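PDB 2BAC: putative aminooxidase, which probably isomerises the double bonds of polyunsaturated fatty acids, using a bound FAD within a fold of the flavin-containing amine oxidoreductase family. Local coordinates for residues Tyr170-Asn175 against Arg331-Tyr336; Asn163-Phe168 against Lys183-Val188; Arg88-Glu93 against Tyr297-Met302. All coordinates share one frame; numbering follows the deposited sequence.

Contact 1 of 3, residues Tyr170-Asn175 against Arg331-Tyr336; sequences YGHFDN and RNHPDY. With ODT ((11E,13E,15Z)-octadeca-11,13,15-trienoic acid), chain E.
A polar, partly water-mediated contact sets Asp174, in the loop between helices 166-170 and 178-184, against His333, in the loop after strand 325-330. His333 NE2 gives Asp174 OD1 a nearly straight hydrogen bond of 2.8 Å (N-H...O 169°); the oxygen lies in the imidazole plane and accepts through its syn lone pair. A chi1 of -177° carries the His333 ring opposite its backbone N and toward the other loop. ND1 accepts from Asp335 N at 3.0 Å, within the His333-Tyr336 type I turn. Histidine fits because one ring nitrogen donates to the other loop and the second accepts from its own. The edge of His333 meets the face of His172 in an offset T-shaped pair, planes at 62°, with His333 CD2 and His172 ND1 closest at 3.5 Å. Asn175 braces both loops: its ND2 bonds Asp174 OD2 at 2.6 Å from above the carboxylate plane, and its OD1 rests on Pro334 CG. One water links His172 ND1 with Asn332 O, and another donates to Asp174 OD2 and Asp335 OD2. That water probably eases repulsion between the carboxylates, and a donating NE2 with an accepting ND1 is consistent with neutral His333.

Contact 2 of 3, residues Asn163-Phe168 against Lys183-Val188; sequences NPFTAF and KYLDFV. With ODT ((11E,13E,15Z)-octadeca-11,13,15-trienoic acid), chain E.
Tyr184 OH donates a very short hydrogen bond, 2.5 Å, to the backbone oxygen Pro164 O. The hydroxyl lies in the carbonyl plane, at a C=O...donor angle of 152°, and it is the polar centre of an otherwise apolar, fully buried contact. Tyrosine suits the position because its long flat ring reaches across from one segment to the other and ends in a donor for a buried carbonyl. A chi1 of 160° swings the ring opposite its own backbone N and out toward 163-168. Leu185 CG covers one ring face over its centre, while Phe165 CD1 comes in at the edge, 3.8 Å from Tyr184 CD2. Leu185 packs with both branches: CD2 lies 3.9 Å from Pro164 CG, and CD1 also touches Phe165 CB at the same separation.

Phe168 joins this cluster to the fatty acid. Its ring has the chain of the ligand over one face, with Phe168 CD2 3.3 Å from ODT C11, and Pro164 CA over the centre of the opposite face, so it is held flat as a wall of the pocket. The same CD2 lies 3.4 Å from Tyr184 OH. Tyr184 is itself a wall residue, as its CE1 approaches ODT C16 at 3.3 Å.

Leu185 stands at the centre of an inverse gamma turn that links helices 178-184 and 187-195, and Asp186 N-caps the second of them. Met190 and Phe193 of helix 187-195 pack on Pro164, and Trp161 NE1 of helix 158-161 bonds Leu185 O. From strand 359-373, Tyr370 OH hydrogen-bonds Phe168 O, within the short helix 166-170.

Contact 3 of 3, residues Arg88-Glu93 against Tyr297-Met302; sequences REFLHE and YVPDNM. With ODT ((11E,13E,15Z)-octadeca-11,13,15-trienoic acid), chain E.
Arg88 CB lies 3.7 Å from Tyr297 CE2 and 3.5 Å from ODT O2, and from there the arginine runs past the tyrosine ring to the carboxylate of the fatty acid. Chi1 of 61° puts CG between the backbone N and the carbonyl carbon, beside the ligand's oxygens. CD touches both ODT O1 and Tyr297 CE2, and a bend at chi3 turns NE inward. NE then donates to ODT O1 at 2.7 Å, with the oxygen in the guanidinium plane. At the tip, NH2 bonds Phe193 O, and Phe193 also makes a cation-pi contact with the group. Tyr297 OH donates to the same O1 at 2.5 Å, its ring almost perpendicular to the guanidinium. Two donors thus grip one carboxylate oxygen, and the arginine's charge probably favours the ionised acid.

Strand pairing sets Tyr297 beside the strand that carries Arg88. Phe90 and Tyr297 form a parallel bridge: Tyr297 N bonds Glu89 O at 3.1 Å, and Leu91 N bonds Tyr297 O at 2.8 Å. Phe90 shares a sheet face with Tyr297 and meets Pro299 CG at its ring edge. Beyond the strand, Asp300 OD2 accepts from His92 ND1 at 3.1 Å, on the syn side but tilted 34° out of the carboxylate plane, and from Glu93 N at 3.0 Å through the anti lone pair. Aspartate suits the place because one oxygen can serve both a side-chain and a backbone N-H. Salt bridges from Glu93 OE2 to Arg303 and Arg306 probably offset the nearby like charge of Asp300.

In the mixed sheet, strand 88-91 lies between antiparallel strand 97-98 and parallel strand 295-297, with 312-315 beyond the latter. Phe355 of helix 341-355 packs on Leu91 and Val298.

In the fold
All three contacts border the bound trienoic acid. Contact 3 holds its carboxylate, contact 2 lines its chain from the middle toward the tail, and contact 1 reaches the triene through Tyr170, whose OH is 3.4 Å from ODT C13. Contacts 2 and 3, with centres about 16 Å apart, meet where Phe168 CZ lies 3.0 Å from Tyr297 OH. The first segments of contacts 2 and 1 follow each other through helix 166-170; the contact centres are about 15 Å apart, and Gly171 O probably bonds Thr166 OG1. Contacts 1 and 3, about 18 Å apart by centres, touch where His172 packs on Met302 O. The side chain of Phe168 is about 6 Å from FAD and that of Tyr297 about 9 Å.

Contact 1 of 3, residues Tyr170-Asn175 against Arg331-Tyr336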
loop_
_atom_site.group_PDB
_atom_site.type_symbol
_atom_site.label_atom_id
_atom_site.label_comp_id
_atom_site.label_asym_id
_atom_site.label_seq_id
_atom_site.Cartn_x
_atom_site.Cartn_y
_atom_site.Cartn_z
ATOM N N TYR A 170 3.955 -0.028 7.007
ATOM C CA TYR A 170 4.376 1.219 6.373
ATOM C C TYR A 170 5.632 1.881 6.982
ATOM O O TYR A 170 6.084 2.924 6.487
ATOM C CB TYR A 170 3.208 2.194 6.338
ATOM C CG TYR A 170 2.095 1.751 5.409
ATOM C CD1 TYR A 170 2.336 1.589 4.032
ATOM C CD2 TYR A 170 0.802 1.511 5.883
ATOM C CE1 TYR A 170 1.318 1.168 3.158
ATOM C CE2 TYR A 170 -0.219 1.112 5.025
ATOM C CZ TYR A 170 0.042 0.943 3.664
ATOM O OH TYR A 170 -0.968 0.552 2.819
ATOM N N GLY A 171 6.197 1.288 8.037
ATOM C CA GLY A 171 7.435 1.782 8.596
ATOM C C GLY A 171 7.218 2.572 9.860
ATOM O O GLY A 171 6.141 2.534 10.447
ATOM N N HIS A 172 8.263 3.285 10.269
ATOM C CA HIS A 172 8.356 3.853 11.599
ATOM C C HIS A 172 8.460 5.362 11.573
ATOM O O HIS A 172 9.139 5.946 10.721
ATOM C CB HIS A 172 9.560 3.241 12.314
ATOM C CG HIS A 172 9.388 1.783 12.585
ATOM N ND1 HIS A 172 9.580 0.823 11.616
ATOM C CD2 HIS A 172 8.961 1.127 13.690
ATOM C CE1 HIS A 172 9.321 -0.367 12.126
ATOM N NE2 HIS A 172 8.935 -0.209 13.380
ATOM N N PHE A 173 7.791 5.977 12.545
ATOM C CA PHE A 173 7.660 7.445 12.613
ATOM C C PHE A 173 8.963 8.192 12.875
ATOM O O PHE A 173 9.032 9.397 12.671
ATOM C CB PHE A 173 6.639 7.839 13.694
ATOM C CG PHE A 173 5.221 7.425 13.400
ATOM C CD1 PHE A 173 4.335 7.180 14.456
ATOM C CD2 PHE A 173 4.750 7.312 12.093
ATOM C CE1 PHE A 173 3.014 6.824 14.223
ATOM C CE2 PHE A 173 3.413 6.946 11.842
ATOM C CZ PHE A 173 2.546 6.709 12.914
ATOM N N ASP A 174 9.989 7.495 13.345
ATOM C CA ASP A 174 11.306 8.120 13.493
ATOM C C ASP A 174 11.864 8.576 12.147
ATOM O O ASP A 174 12.735 9.432 12.121
ATOM C CB ASP A 174 12.310 7.200 14.220
ATOM C CG ASP A 174 12.544 5.857 13.493
ATOM O OD1 ASP A 174 11.878 4.874 13.839
ATOM O OD2 ASP A 174 13.402 5.767 12.594
ATOM N N ASN A 175 11.353 8.042 11.036
ATOM C CA ASN A 175 11.953 8.323 9.727
ATOM C C ASN A 175 11.004 8.508 8.529
ATOM O O ASN A 175 11.375 9.166 7.546
ATOM C CB ASN A 175 13.009 7.247 9.396
ATOM C CG ASN A 175 12.401 5.859 9.223
ATOM O OD1 ASN A 175 11.985 5.502 8.138
ATOM N ND2 ASN A 175 12.352 5.082 10.295
ATOM N N ARG A 331 10.680 -6.562 8.306
ATOM C CA ARG A 331 12.050 -7.077 8.320
ATOM C C ARG A 331 13.134 -6.002 8.164
ATOM O O ARG A 331 14.319 -6.322 8.236
ATOM C CB ARG A 331 12.217 -8.126 7.219
ATOM C CG ARG A 331 11.352 -9.355 7.405
ATOM C CD ARG A 331 11.408 -10.270 6.191
ATOM N NE ARG A 331 12.770 -10.730 5.955
ATOM C CZ ARG A 331 13.228 -11.210 4.807
ATOM N NH1 ARG A 331 12.432 -11.328 3.762
ATOM N NH2 ARG A 331 14.505 -11.594 4.706
ATOM N N ASN A 332 12.742 -4.740 7.988
ATOM C CA ASN A 332 13.678 -3.652 7.692
ATOM C C ASN A 332 13.395 -2.334 8.450
ATOM O O ASN A 332 12.249 -2.013 8.763
ATOM C CB ASN A 332 13.648 -3.365 6.185
ATOM C CG ASN A 332 12.384 -2.620 5.766
ATOM O OD1 ASN A 332 11.301 -3.196 5.733
ATOM N ND2 ASN A 332 12.518 -1.314 5.484
ATOM N N HIS A 333 14.460 -1.575 8.704
ATOM C CA HIS A 333 14.388 -0.218 9.224
ATOM C C HIS A 333 15.716 0.471 8.876
ATOM O O HIS A 333 16.768 -0.137 8.996
ATOM C CB HIS A 333 14.194 -0.255 10.741
ATOM C CG HIS A 333 14.023 1.092 11.380
ATOM N ND1 HIS A 333 15.076 1.960 11.596
ATOM C CD2 HIS A 333 12.924 1.696 11.897
ATOM C CE1 HIS A 333 14.624 3.051 12.189
ATOM N NE2 HIS A 333 13.321 2.916 12.387
ATOM N N PRO A 334 15.688 1.746 8.465
ATOM C CA PRO A 334 16.969 2.378 8.111
ATOM C C PRO A 334 18.095 2.235 9.151
ATOM O O PRO A 334 19.244 2.050 8.763
ATOM C CB PRO A 334 16.586 3.856 7.937
ATOM C CG PRO A 334 15.138 3.811 7.516
ATOM C CD PRO A 334 14.554 2.687 8.322
ATOM N N ASP A 335 17.772 2.320 10.442
ATOM C CA ASP A 335 18.776 2.209 11.514
ATOM C C ASP A 335 19.247 0.784 11.808
ATOM O O ASP A 335 20.164 0.603 12.622
ATOM C CB ASP A 335 18.246 2.792 12.824
ATOM C CG ASP A 335 17.987 4.265 12.748
ATOM O OD1 ASP A 335 18.493 4.917 11.820
ATOM O OD2 ASP A 335 17.255 4.779 13.614
ATOM N N TYR A 336 18.619 -0.210 11.175
ATOM C CA TYR A 336 18.924 -1.618 11.420
ATOM C C TYR A 336 19.284 -2.399 10.143
ATOM O O TYR A 336 18.823 -2.070 9.049
ATOM C CB TYR A 336 17.716 -2.294 12.080
ATOM C CG TYR A 336 17.457 -1.816 13.491
ATOM C CD1 TYR A 336 17.994 -2.493 14.572
ATOM C CD2 TYR A 336 16.676 -0.682 13.742
ATOM C CE1 TYR A 336 17.773 -2.071 15.864
ATOM C CE2 TYR A 336 16.449 -0.250 15.043
ATOM C CZ TYR A 336 17.007 -0.953 16.101
ATOM O OH TYR A 336 16.789 -0.549 17.404
HETATM O O1 ODT E . -8.074 -3.737 13.484
HETATM C C1 ODT E . -9.045 -4.508 13.392
HETATM O O2 ODT E . -10.147 -4.276 13.942
HETATM C C2 ODT E . -8.831 -5.749 12.575
HETATM C C3 ODT E . -7.483 -5.612 11.868
HETATM C C4 ODT E . -6.868 -6.964 11.537
HETATM C C5 ODT E . -5.362 -6.822 11.357
HETATM C C6 ODT E . -5.040 -6.847 9.877
HETATM C C7 ODT E . -3.645 -6.346 9.565
HETATM C C8 ODT E . -3.693 -5.391 8.386
HETATM C C9 ODT E . -2.406 -5.579 7.618
HETATM C C10 ODT E . -2.013 -4.499 6.613
HETATM C C11 ODT E . -2.978 -3.383 6.279
HETATM C C12 ODT E . -2.432 -2.532 5.420
HETATM C C13 ODT E . -2.998 -1.318 4.841
HETATM C C14 ODT E . -4.196 -0.816 5.052
HETATM C C15 ODT E . -4.498 0.418 4.336
HETATM C C16 ODT E . -5.668 1.053 4.456
HETATM C C17 ODT E . -6.809 0.571 5.338
HETATM C C18 ODT E . -7.985 1.530 5.237
HETATM O O HOH W 1 10.595 0.239 9.008
HETATM O O HOH W 2 15.843 6.877 12.605
#

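Contact 2 of 3, residues Asn163-Phe168 against Lys183-Val188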
loop_
_atom_site.group_PDB
_atom_site.type_symbol
_atom_site.label_atom_id
_atom_site.label_comp_id
_atom_site.label_asym_id
_atom_site.label_seq_id
_atom_site.Cartn_x
_atom_site.Cartn_y
_atom_site.Cartn_z
ATOM N N ASN A 163 -0.891 2.420 15.027
ATOM C CA ASN A 163 -1.482 1.078 14.888
ATOM C C ASN A 163 -1.865 0.709 13.437
ATOM O O ASN A 163 -1.413 -0.319 12.931
ATOM C CB ASN A 163 -2.672 0.895 15.830
ATOM C CG ASN A 163 -2.320 1.178 17.297
ATOM O OD1 ASN A 163 -1.281 0.746 17.807
ATOM N ND2 ASN A 163 -3.202 1.901 17.975
ATOM N N PRO A 164 -2.638 1.577 12.744
ATOM C CA PRO A 164 -2.876 1.319 11.329
ATOM C C PRO A 164 -1.773 1.845 10.378
ATOM O O PRO A 164 -2.041 2.013 9.186
ATOM C CB PRO A 164 -4.206 2.019 11.083
ATOM C CG PRO A 164 -4.196 3.179 11.992
ATOM C CD PRO A 164 -3.313 2.811 13.176
ATOM N N PHE A 165 -0.565 2.087 10.896
ATOM C CA PHE A 165 0.569 2.529 10.069
ATOM C C PHE A 165 1.786 1.620 10.176
ATOM O O PHE A 165 2.158 0.993 9.198
ATOM C CB PHE A 165 1.006 3.971 10.362
ATOM C CG PHE A 165 1.916 4.516 9.315
ATOM C CD1 PHE A 165 1.393 5.055 8.143
ATOM C CD2 PHE A 165 3.298 4.400 9.435
ATOM C CE1 PHE A 165 2.241 5.513 7.120
ATOM C CE2 PHE A 165 4.152 4.861 8.417
ATOM C CZ PHE A 165 3.624 5.425 7.267
ATOM N N THR A 166 2.406 1.553 11.352
ATOM C CA THR A 166 3.633 0.742 11.530
ATOM C C THR A 166 3.302 -0.743 11.473
ATOM O O THR A 166 3.924 -1.478 10.716
ATOM C CB THR A 166 4.366 1.077 12.850
ATOM O OG1 THR A 166 4.738 2.461 12.846
ATOM C CG2 THR A 166 5.625 0.201 13.034
ATOM N N ALA A 167 2.317 -1.163 12.275
ATOM C CA ALA A 167 1.783 -2.553 12.281
ATOM C C ALA A 167 1.325 -3.030 10.883
ATOM O O ALA A 167 1.424 -4.231 10.545
ATOM C CB ALA A 167 0.628 -2.673 13.279
ATOM N N PHE A 168 0.822 -2.075 10.100
ATOM C CA PHE A 168 0.325 -2.319 8.748
ATOM C C PHE A 168 1.451 -2.225 7.696
ATOM O O PHE A 168 1.169 -2.132 6.493
ATOM C CB PHE A 168 -0.795 -1.305 8.400
ATOM C CG PHE A 168 -2.134 -1.591 9.047
ATOM C CD1 PHE A 168 -2.251 -2.401 10.186
ATOM C CD2 PHE A 168 -3.287 -1.021 8.507
ATOM C CE1 PHE A 168 -3.497 -2.646 10.772
ATOM C CE2 PHE A 168 -4.548 -1.262 9.069
ATOM C CZ PHE A 168 -4.657 -2.069 10.212
ATOM N N LYS A 183 -1.501 11.554 4.102
ATOM C CA LYS A 183 -2.260 11.331 2.868
ATOM C C LYS A 183 -3.025 10.010 2.927
ATOM O O LYS A 183 -4.103 9.871 2.348
ATOM C CB LYS A 183 -1.325 11.338 1.659
ATOM C CG LYS A 183 -0.824 12.719 1.324
ATOM C CD LYS A 183 0.008 12.766 0.053
ATOM C CE LYS A 183 0.612 14.164 -0.135
ATOM N NZ LYS A 183 -0.465 15.179 -0.288
ATOM N N TYR A 184 -2.444 9.033 3.617
ATOM C CA TYR A 184 -3.144 7.803 3.976
ATOM C C TYR A 184 -4.047 8.071 5.195
ATOM O O TYR A 184 -5.250 8.209 5.061
ATOM C CB TYR A 184 -2.115 6.697 4.226
ATOM C CG TYR A 184 -2.554 5.492 5.039
ATOM C CD1 TYR A 184 -3.811 4.927 4.887
ATOM C CD2 TYR A 184 -1.666 4.892 5.926
ATOM C CE1 TYR A 184 -4.192 3.812 5.616
ATOM C CE2 TYR A 184 -2.026 3.773 6.658
ATOM C CZ TYR A 184 -3.301 3.234 6.505
ATOM O OH TYR A 184 -3.671 2.141 7.252
ATOM N N LEU A 185 -3.483 8.178 6.380
ATOM C CA LEU A 185 -4.310 8.433 7.553
ATOM C C LEU A 185 -4.576 9.926 7.687
ATOM O O LEU A 185 -4.038 10.589 8.584
ATOM C CB LEU A 185 -3.655 7.871 8.820
ATOM C CG LEU A 185 -3.527 6.346 8.791
ATOM C CD1 LEU A 185 -2.385 5.849 9.679
ATOM C CD2 LEU A 185 -4.873 5.685 9.124
ATOM N N ASP A 186 -5.397 10.461 6.782
ATOM C CA ASP A 186 -5.923 11.818 6.955
ATOM C C ASP A 186 -6.938 11.783 8.114
ATOM O O ASP A 186 -7.300 10.712 8.585
ATOM C CB ASP A 186 -6.515 12.378 5.644
ATOM C CG ASP A 186 -7.640 11.523 5.074
ATOM O OD1 ASP A 186 -7.873 10.412 5.566
ATOM O OD2 ASP A 186 -8.296 11.955 4.116
ATOM N N PHE A 187 -7.371 12.938 8.602
ATOM C CA PHE A 187 -8.129 12.961 9.868
ATOM C C PHE A 187 -9.385 12.067 9.748
ATOM O O PHE A 187 -9.634 11.214 10.616
ATOM C CB PHE A 187 -8.477 14.402 10.278
ATOM C CG PHE A 187 -8.715 14.587 11.762
ATOM C CD1 PHE A 187 -7.650 14.642 12.647
ATOM C CD2 PHE A 187 -10.012 14.705 12.268
ATOM C CE1 PHE A 187 -7.858 14.812 14.015
ATOM C CE2 PHE A 187 -10.237 14.874 13.630
ATOM C CZ PHE A 187 -9.160 14.934 14.511
ATOM N N VAL A 188 -10.128 12.231 8.648
ATOM C CA VAL A 188 -11.312 11.426 8.352
ATOM C C VAL A 188 -11.051 9.925 8.373
ATOM O O VAL A 188 -11.794 9.182 9.017
ATOM C CB VAL A 188 -11.935 11.802 6.984
ATOM C CG1 VAL A 188 -12.958 10.760 6.548
ATOM C CG2 VAL A 188 -12.623 13.158 7.086
HETATM O O1 ODT E . -8.074 -3.737 13.484
HETATM C C1 ODT E . -9.045 -4.508 13.392
HETATM O O2 ODT E . -10.147 -4.276 13.942
HETATM C C2 ODT E . -8.831 -5.749 12.575
HETATM C C3 ODT E . -7.483 -5.612 11.868
HETATM C C4 ODT E . -6.868 -6.964 11.537
HETATM C C5 ODT E . -5.362 -6.822 11.357
HETATM C C6 ODT E . -5.040 -6.847 9.877
HETATM C C7 ODT E . -3.645 -6.346 9.565
HETATM C C8 ODT E . -3.693 -5.391 8.386
HETATM C C9 ODT E . -2.406 -5.579 7.618
HETATM C C10 ODT E . -2.013 -4.499 6.613
HETATM C C11 ODT E . -2.978 -3.383 6.279
HETATM C C12 ODT E . -2.432 -2.532 5.420
HETATM C C13 ODT E . -2.998 -1.318 4.841
HETATM C C14 ODT E . -4.196 -0.816 5.052
HETATM C C15 ODT E . -4.498 0.418 4.336
HETATM C C16 ODT E . -5.668 1.053 4.456
HETATM C C17 ODT E . -6.809 0.571 5.338
HETATM C C18 ODT E . -7.985 1.530 5.237
#

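Contact 3 of 3, residues Arg88-Glu93 against Tyr297-Met302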
loop_
_atom_site.group_PDB
_atom_site.type_symbol
_atom_site.label_atom_id
_atom_site.label_comp_id
_atom_site.label_asym_id
_atom_site.label_seq_id
_atom_site.Cartn_x
_atom_site.Cartn_y
_atom_site.Cartn_z
ATOM N N ARG A 88 -10.820 -5.659 17.167
ATOM C CA ARG A 88 -9.450 -5.735 17.673
ATOM C C ARG A 88 -9.343 -5.631 19.193
ATOM O O ARG A 88 -10.097 -4.924 19.829
ATOM C CB ARG A 88 -8.598 -4.602 17.070
ATOM C CG ARG A 88 -9.077 -3.180 17.413
ATOM C CD ARG A 88 -8.222 -2.132 16.736
ATOM N NE ARG A 88 -8.642 -1.835 15.354
ATOM C CZ ARG A 88 -9.494 -0.858 14.989
ATOM N NH1 ARG A 88 -10.049 -0.020 15.879
ATOM N NH2 ARG A 88 -9.785 -0.708 13.692
ATOM N N GLU A 89 -8.363 -6.335 19.741
ATOM C CA GLU A 89 -7.849 -6.075 21.068
ATOM C C GLU A 89 -6.359 -5.695 20.989
ATOM O O GLU A 89 -5.726 -5.823 19.935
ATOM C CB GLU A 89 -8.002 -7.322 21.924
ATOM C CG GLU A 89 -7.069 -8.499 21.512
ATOM C CD GLU A 89 -7.303 -9.723 22.351
ATOM O OE1 GLU A 89 -8.151 -9.635 23.278
ATOM O OE2 GLU A 89 -6.660 -10.776 22.086
ATOM N N PHE A 90 -5.805 -5.276 22.125
ATOM C CA PHE A 90 -4.402 -4.868 22.211
ATOM C C PHE A 90 -3.632 -5.716 23.200
ATOM O O PHE A 90 -4.116 -5.980 24.291
ATOM C CB PHE A 90 -4.302 -3.399 22.610
ATOM C CG PHE A 90 -4.752 -2.477 21.546
ATOM C CD1 PHE A 90 -3.854 -2.008 20.595
ATOM C CD2 PHE A 90 -6.076 -2.102 21.463
ATOM C CE1 PHE A 90 -4.259 -1.161 19.600
ATOM C CE2 PHE A 90 -6.505 -1.260 20.457
ATOM C CZ PHE A 90 -5.590 -0.786 19.524
ATOM N N LEU A 91 -2.432 -6.125 22.793
ATOM C CA LEU A 91 -1.574 -7.013 23.558
ATOM C C LEU A 91 -0.247 -6.325 23.840
ATOM O O LEU A 91 0.256 -5.563 23.010
ATOM C CB LEU A 91 -1.268 -8.299 22.775
ATOM C CG LEU A 91 -2.429 -9.148 22.244
ATOM C CD1 LEU A 91 -1.880 -10.417 21.599
ATOM C CD2 LEU A 91 -3.457 -9.490 23.326
ATOM N N HIS A 92 0.324 -6.601 25.008
ATOM C CA HIS A 92 1.729 -6.289 25.257
ATOM C C HIS A 92 2.564 -7.393 24.599
ATOM O O HIS A 92 2.028 -8.433 24.178
ATOM C CB HIS A 92 2.010 -6.203 26.755
ATOM C CG HIS A 92 1.493 -4.953 27.386
ATOM N ND1 HIS A 92 1.887 -3.695 26.975
ATOM C CD2 HIS A 92 0.612 -4.763 28.398
ATOM C CE1 HIS A 92 1.265 -2.785 27.705
ATOM N NE2 HIS A 92 0.488 -3.407 28.574
ATOM N N GLU A 93 3.867 -7.173 24.493
ATOM C CA GLU A 93 4.736 -8.176 23.858
ATOM C C GLU A 93 4.811 -9.543 24.605
ATOM O O GLU A 93 5.208 -10.565 24.021
ATOM C CB GLU A 93 6.125 -7.596 23.599
ATOM C CG GLU A 93 6.915 -7.175 24.835
ATOM C CD GLU A 93 8.173 -6.438 24.435
ATOM O OE1 GLU A 93 9.282 -6.892 24.757
ATOM O OE2 GLU A 93 8.051 -5.410 23.740
ATOM N N TYR A 297 -3.463 -6.513 18.007
ATOM C CA TYR A 297 -2.378 -5.571 17.740
ATOM C C TYR A 297 -1.451 -5.585 18.927
ATOM O O TYR A 297 -1.910 -5.764 20.050
ATOM C CB TYR A 297 -2.897 -4.143 17.625
ATOM C CG TYR A 297 -3.658 -3.841 16.364
ATOM C CD1 TYR A 297 -3.149 -2.944 15.419
ATOM C CD2 TYR A 297 -4.892 -4.443 16.115
ATOM C CE1 TYR A 297 -3.852 -2.645 14.267
ATOM C CE2 TYR A 297 -5.590 -4.178 14.951
ATOM C CZ TYR A 297 -5.064 -3.276 14.027
ATOM O OH TYR A 297 -5.751 -3.003 12.867
ATOM N N VAL A 298 -0.158 -5.356 18.671
ATOM C CA VAL A 298 0.888 -5.354 19.703
ATOM C C VAL A 298 1.752 -4.090 19.543
ATOM O O VAL A 298 2.827 -4.121 18.931
ATOM C CB VAL A 298 1.766 -6.658 19.632
ATOM C CG1 VAL A 298 2.694 -6.794 20.857
ATOM C CG2 VAL A 298 0.868 -7.908 19.474
ATOM N N PRO A 299 1.260 -2.955 20.061
ATOM C CA PRO A 299 2.058 -1.714 20.050
ATOM C C PRO A 299 3.530 -1.839 20.520
ATOM O O PRO A 299 4.417 -1.222 19.909
ATOM C CB PRO A 299 1.242 -0.757 20.935
ATOM C CG PRO A 299 -0.205 -1.267 20.804
ATOM C CD PRO A 299 -0.098 -2.754 20.621
ATOM N N ASP A 300 3.798 -2.633 21.552
ATOM C CA ASP A 300 5.188 -2.911 21.964
ATOM C C ASP A 300 6.079 -3.398 20.817
ATOM O O ASP A 300 7.274 -3.104 20.780
ATOM C CB ASP A 300 5.246 -3.978 23.079
ATOM C CG ASP A 300 4.734 -3.479 24.423
ATOM O OD1 ASP A 300 4.688 -2.259 24.664
ATOM O OD2 ASP A 300 4.377 -4.327 25.253
ATOM N N ASN A 301 5.501 -4.181 19.913
ATOM C CA ASN A 301 6.259 -4.822 18.834
ATOM C C ASN A 301 6.368 -3.932 17.607
ATOM O O ASN A 301 6.992 -4.311 16.612
ATOM C CB ASN A 301 5.657 -6.197 18.469
ATOM C CG ASN A 301 6.088 -7.308 19.437
ATOM O OD1 ASN A 301 6.948 -7.084 20.267
ATOM N ND2 ASN A 301 5.504 -8.506 19.310
ATOM N N MET A 302 5.778 -2.745 17.698
ATOM C CA MET A 302 5.868 -1.728 16.666
ATOM C C MET A 302 7.038 -0.778 16.904
ATOM O O MET A 302 7.281 0.117 16.089
ATOM C CB MET A 302 4.566 -0.922 16.614
ATOM C CG MET A 302 3.319 -1.737 16.341
ATOM S SD MET A 302 1.875 -0.668 16.339
ATOM C CE MET A 302 0.506 -1.816 16.613
HETATM O O1 ODT E . -8.074 -3.737 13.484
HETATM C C1 ODT E . -9.045 -4.508 13.392
HETATM O O2 ODT E . -10.147 -4.276 13.942
HETATM C C2 ODT E . -8.831 -5.749 12.575
HETATM C C3 ODT E . -7.483 -5.612 11.868
HETATM C C4 ODT E . -6.868 -6.964 11.537
HETATM C C5 ODT E . -5.362 -6.822 11.357
HETATM C C6 ODT E . -5.040 -6.847 9.877
HETATM C C7 ODT E . -3.645 -6.346 9.565
HETATM C C8 ODT E . -3.693 -5.391 8.386
HETATM C C9 ODT E . -2.406 -5.579 7.618
HETATM C C10 ODT E . -2.013 -4.499 6.613
HETATM C C11 ODT E . -2.978 -3.383 6.279
HETATM C C12 ODT E . -2.432 -2.532 5.420
HETATM C C13 ODT E . -2.998 -1.318 4.841
HETATM C C14 ODT E . -4.196 -0.816 5.052
HETATM C C15 ODT E . -4.498 0.418 4.336
HETATM C C16 ODT E . -5.668 1.053 4.456
HETATM C C17 ODT E . -6.809 0.571 5.338
HETATM C C18 ODT E . -7.985 1.530 5.237
HETATM O O HOH W 3 1.685 -3.378 23.417
HETATM O O HOH W 4 6.172 -10.457 21.331
#